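Local coordinates for protein SAV1430 (Staphylococcus aureus subsp. aureus Mu50, PDB 2FFM) that is of unknown function but probably is related to the N-terminal domain of Nfu/NifU scaffold proteins, which take part in iron-sulfur cluster assembly, at residues Met26-Val34 with Leu46-Val57. Numbering follows the deposited sequence.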
loop_
_atom_site.group_PDB
_atom_site.type_symbol
_atom_site.label_atom_id
_atom_site.label_comp_id
_atom_site.label_asym_id
_atom_site.label_seq_id
_atom_site.Cartn_x
_atom_site.Cartn_y
_atom_site.Cartn_z
HETATM N N MSE A 26 -15.995 2.832 -7.557
HETATM C CA MSE A 26 -15.952 3.892 -6.552
HETATM C C MSE A 26 -15.825 3.322 -5.141
HETATM O O MSE A 26 -15.610 4.066 -4.182
HETATM C CB MSE A 26 -17.214 4.748 -6.625
HETATM C CG MSE A 26 -17.515 5.355 -7.978
HETATM SE SE MSE A 26 -16.046 6.310 -8.758
HETATM C CE MSE A 26 -15.499 7.396 -7.240
ATOM N N THR A 27 -15.965 2.006 -5.014
ATOM C CA THR A 27 -15.869 1.377 -3.709
ATOM C C THR A 27 -14.419 1.166 -3.306
ATOM O O THR A 27 -13.505 1.261 -4.129
ATOM C CB THR A 27 -16.615 0.011 -3.656
ATOM O OG1 THR A 27 -15.996 -0.930 -4.542
ATOM C CG2 THR A 27 -18.075 0.190 -4.024
ATOM N N SER A 28 -14.214 0.882 -2.027
ATOM C CA SER A 28 -12.883 0.663 -1.509
ATOM C C SER A 28 -12.706 -0.808 -1.183
ATOM O O SER A 28 -13.669 -1.579 -1.205
ATOM C CB SER A 28 -12.669 1.494 -0.249
ATOM O OG SER A 28 -13.356 0.923 0.849
ATOM N N ASP A 29 -11.462 -1.183 -0.889
ATOM C CA ASP A 29 -11.090 -2.550 -0.539
ATOM C C ASP A 29 -9.947 -2.505 0.472
ATOM O O ASP A 29 -9.017 -1.720 0.325
ATOM C CB ASP A 29 -10.624 -3.315 -1.779
ATOM C CG ASP A 29 -11.770 -3.936 -2.562
ATOM O OD1 ASP A 29 -12.245 -5.031 -2.180
ATOM O OD2 ASP A 29 -12.191 -3.326 -3.565
ATOM N N THR A 30 -10.030 -3.346 1.496
ATOM C CA THR A 30 -8.998 -3.422 2.520
ATOM C C THR A 30 -8.450 -4.840 2.491
ATOM O O THR A 30 -9.156 -5.800 2.806
ATOM C CB THR A 30 -9.557 -3.126 3.926
ATOM O OG1 THR A 30 -10.220 -1.860 3.910
ATOM C CG2 THR A 30 -8.432 -3.085 4.954
ATOM N N TYR A 31 -7.187 -4.965 2.096
ATOM C CA TYR A 31 -6.543 -6.261 2.004
ATOM C C TYR A 31 -5.601 -6.472 3.164
ATOM O O TYR A 31 -4.694 -5.676 3.390
ATOM C CB TYR A 31 -5.768 -6.362 0.702
ATOM C CG TYR A 31 -6.535 -5.872 -0.498
ATOM C CD1 TYR A 31 -6.246 -4.636 -1.068
ATOM C CD2 TYR A 31 -7.509 -6.675 -1.099
ATOM C CE1 TYR A 31 -6.893 -4.205 -2.223
ATOM C CE2 TYR A 31 -8.170 -6.261 -2.254
ATOM C CZ TYR A 31 -7.852 -5.023 -2.813
ATOM O OH TYR A 31 -8.463 -4.632 -3.980
ATOM N N THR A 32 -5.815 -7.560 3.895
ATOM C CA THR A 32 -4.984 -7.879 5.047
ATOM C C THR A 32 -4.096 -9.095 4.807
ATOM O O THR A 32 -3.120 -9.305 5.525
ATOM C CB THR A 32 -5.856 -8.122 6.308
ATOM O OG1 THR A 32 -6.774 -9.185 6.044
ATOM C CG2 THR A 32 -6.630 -6.867 6.675
ATOM N N LYS A 33 -4.434 -9.887 3.795
ATOM C CA LYS A 33 -3.673 -11.094 3.465
ATOM C C LYS A 33 -3.642 -11.339 1.955
ATOM O O LYS A 33 -4.544 -10.917 1.235
ATOM C CB LYS A 33 -4.289 -12.309 4.164
ATOM C CG LYS A 33 -5.793 -12.499 3.910
ATOM C CD LYS A 33 -6.345 -13.741 4.636
ATOM C CE LYS A 33 -7.879 -13.838 4.565
ATOM N NZ LYS A 33 -8.590 -12.715 5.267
ATOM N N VAL A 34 -2.617 -12.035 1.478
ATOM C CA VAL A 34 -2.501 -12.300 0.051
ATOM C C VAL A 34 -3.304 -13.511 -0.422
ATOM O O VAL A 34 -3.456 -14.498 0.305
ATOM C CB VAL A 34 -1.030 -12.521 -0.364
ATOM C CG1 VAL A 34 -0.153 -11.423 0.222
ATOM C CG2 VAL A 34 -0.554 -13.882 0.085
ATOM N N LEU A 46 1.802 -6.750 0.365
ATOM C CA LEU A 46 1.524 -7.458 1.613
ATOM C C LEU A 46 2.667 -8.380 2.063
ATOM O O LEU A 46 2.913 -8.529 3.253
ATOM C CB LEU A 46 0.242 -8.280 1.477
ATOM C CG LEU A 46 -1.080 -7.559 1.708
ATOM C CD1 LEU A 46 -1.121 -6.281 0.902
ATOM C CD2 LEU A 46 -2.223 -8.481 1.314
ATOM N N LYS A 47 3.350 -9.002 1.105
ATOM C CA LYS A 47 4.455 -9.899 1.405
ATOM C C LYS A 47 5.663 -9.144 1.965
ATOM O O LYS A 47 6.639 -9.758 2.413
ATOM C CB LYS A 47 4.882 -10.672 0.151
ATOM C CG LYS A 47 3.915 -11.755 -0.312
ATOM C CD LYS A 47 4.403 -12.415 -1.601
ATOM C CE LYS A 47 3.331 -13.340 -2.185
ATOM N NZ LYS A 47 3.589 -13.697 -3.618
ATOM N N VAL A 48 5.609 -7.815 1.923
ATOM C CA VAL A 48 6.690 -6.988 2.450
ATOM C C VAL A 48 6.671 -7.039 3.972
ATOM O O VAL A 48 5.650 -6.771 4.597
ATOM C CB VAL A 48 6.544 -5.526 1.985
ATOM C CG1 VAL A 48 7.573 -4.653 2.681
ATOM C CG2 VAL A 48 6.729 -5.453 0.479
ATOM N N GLU A 49 7.805 -7.417 4.553
ATOM C CA GLU A 49 7.971 -7.523 6.003
ATOM C C GLU A 49 7.680 -6.183 6.663
ATOM O O GLU A 49 8.404 -5.206 6.455
ATOM C CB GLU A 49 9.410 -7.957 6.315
ATOM C CG GLU A 49 9.854 -7.883 7.794
ATOM C CD GLU A 49 9.686 -9.196 8.551
ATOM O OE1 GLU A 49 10.174 -9.284 9.721
ATOM O OE2 GLU A 49 9.070 -10.134 7.974
ATOM N N GLY A 50 6.618 -6.139 7.458
ATOM C CA GLY A 50 6.269 -4.904 8.130
ATOM C C GLY A 50 4.935 -4.332 7.696
ATOM O O GLY A 50 4.339 -3.522 8.407
ATOM N N VAL A 51 4.468 -4.731 6.521
ATOM C CA VAL A 51 3.187 -4.254 6.041
ATOM C C VAL A 51 2.097 -4.998 6.790
ATOM O O VAL A 51 2.099 -6.227 6.849
ATOM C CB VAL A 51 3.035 -4.498 4.526
ATOM C CG1 VAL A 51 1.619 -4.152 4.075
ATOM C CG2 VAL A 51 4.053 -3.646 3.766
ATOM N N LYS A 52 1.170 -4.251 7.373
ATOM C CA LYS A 52 0.072 -4.854 8.121
ATOM C C LYS A 52 -1.173 -5.028 7.242
ATOM O O LYS A 52 -1.703 -6.127 7.128
ATOM C CB LYS A 52 -0.261 -3.997 9.354
ATOM C CG LYS A 52 -1.495 -4.470 10.140
ATOM C CD LYS A 52 -1.194 -5.679 11.027
ATOM C CE LYS A 52 -0.858 -5.248 12.457
ATOM N NZ LYS A 52 0.231 -4.221 12.479
ATOM N N SER A 53 -1.642 -3.942 6.633
ATOM C CA SER A 53 -2.817 -4.008 5.769
ATOM C C SER A 53 -2.716 -2.946 4.693
ATOM O O SER A 53 -1.810 -2.113 4.715
ATOM C CB SER A 53 -4.105 -3.771 6.564
ATOM O OG SER A 53 -4.320 -2.381 6.754
ATOM N N ILE A 54 -3.674 -2.968 3.769
ATOM C CA ILE A 54 -3.713 -2.011 2.668
ATOM C C ILE A 54 -5.132 -1.531 2.399
ATOM O O ILE A 54 -6.043 -2.334 2.249
ATOM C CB ILE A 54 -3.172 -2.641 1.355
ATOM C CG1 ILE A 54 -1.724 -3.085 1.547
ATOM C CG2 ILE A 54 -3.263 -1.639 0.206
ATOM C CD1 ILE A 54 -0.804 -1.946 1.905
ATOM N N PHE A 55 -5.317 -0.218 2.359
ATOM C CA PHE A 55 -6.621 0.358 2.055
ATOM C C PHE A 55 -6.472 0.891 0.646
ATOM O O PHE A 55 -5.624 1.741 0.397
ATOM C CB PHE A 55 -6.956 1.513 2.997
ATOM C CG PHE A 55 -8.282 2.174 2.705
ATOM C CD1 PHE A 55 -9.473 1.466 2.835
ATOM C CD2 PHE A 55 -8.340 3.520 2.346
ATOM C CE1 PHE A 55 -10.703 2.092 2.621
ATOM C CE2 PHE A 55 -9.565 4.154 2.130
ATOM C CZ PHE A 55 -10.748 3.440 2.268
ATOM N N HIS A 56 -7.295 0.391 -0.271
ATOM C CA HIS A 56 -7.229 0.799 -1.668
ATOM C C HIS A 56 -8.536 1.410 -2.157
ATOM O O HIS A 56 -9.572 0.747 -2.152
ATOM C CB HIS A 56 -6.884 -0.410 -2.543
ATOM C CG HIS A 56 -6.604 -0.057 -3.970
ATOM N ND1 HIS A 56 -6.448 -1.009 -4.954
ATOM C CD2 HIS A 56 -6.427 1.141 -4.573
ATOM C CE1 HIS A 56 -6.185 -0.411 -6.101
ATOM N NE2 HIS A 56 -6.166 0.894 -5.898
ATOM N N VAL A 57 -8.483 2.662 -2.606
ATOM C CA VAL A 57 -9.684 3.338 -3.094
ATOM C C VAL A 57 -9.361 4.514 -4.002
ATOM O O VAL A 57 -8.456 5.279 -3.716
ATOM C CB VAL A 57 -10.548 3.847 -1.925
ATOM C CG1 VAL A 57 -9.842 4.970 -1.206
ATOM C CG2 VAL A 57 -11.895 4.295 -2.444
#
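The carbonyl oxygen of Asp29 receives the amide of His56, N to O 2.8 Å and nearly straight at the hydrogen (169°). His56 returns its own carbonyl to the amide of Asp29, closing one antiparallel hydrogen-bonded pair; Tyr31 and Ile54 make the next, with Tyr31 N to Ile54 O at 2.9 Å and Ile54 N to Tyr31 O also at 2.9 Å. Between them Thr30 and Phe55 form a non-hydrogen-bonded pair. Phe55 has CG anti to its backbone N (chi1 178°), which carries the ring past Thr30, whose OG1 lies at its edge in plane, 3.6 Å from Phe55 CD1, and on to Ser28 CB and OG. The long flat ring is large enough to span both residues, and beta-branched Thr30 suits an exposed, extended position. Strand 29-31 is an outermost strand of the chain's five-stranded antiparallel sheet, while 51-57 lies one place further in, hydrogen-bonded on its other side to 60-65, where Lys52 and Ser53 form a classic beta bulge opposite Asp64. Tyr31, Ile54 and His56 point to the face covered by helix 40-46. There Tyr31 CE1 rests 3.8 Å from His56 CB; the tyrosine combines an apolar ring for the interior with a hydroxyl that hydrogen-bonds Arg23, the same arginine that forms a salt bridge with Asp29. Beyond the strand, Leu46, at the end of that helix, lays CD2 near Tyr31 CB (4.2 Å), while Val34 CG1 lies against Leu46 CB, these two branched apolar side chains running in opposite senses.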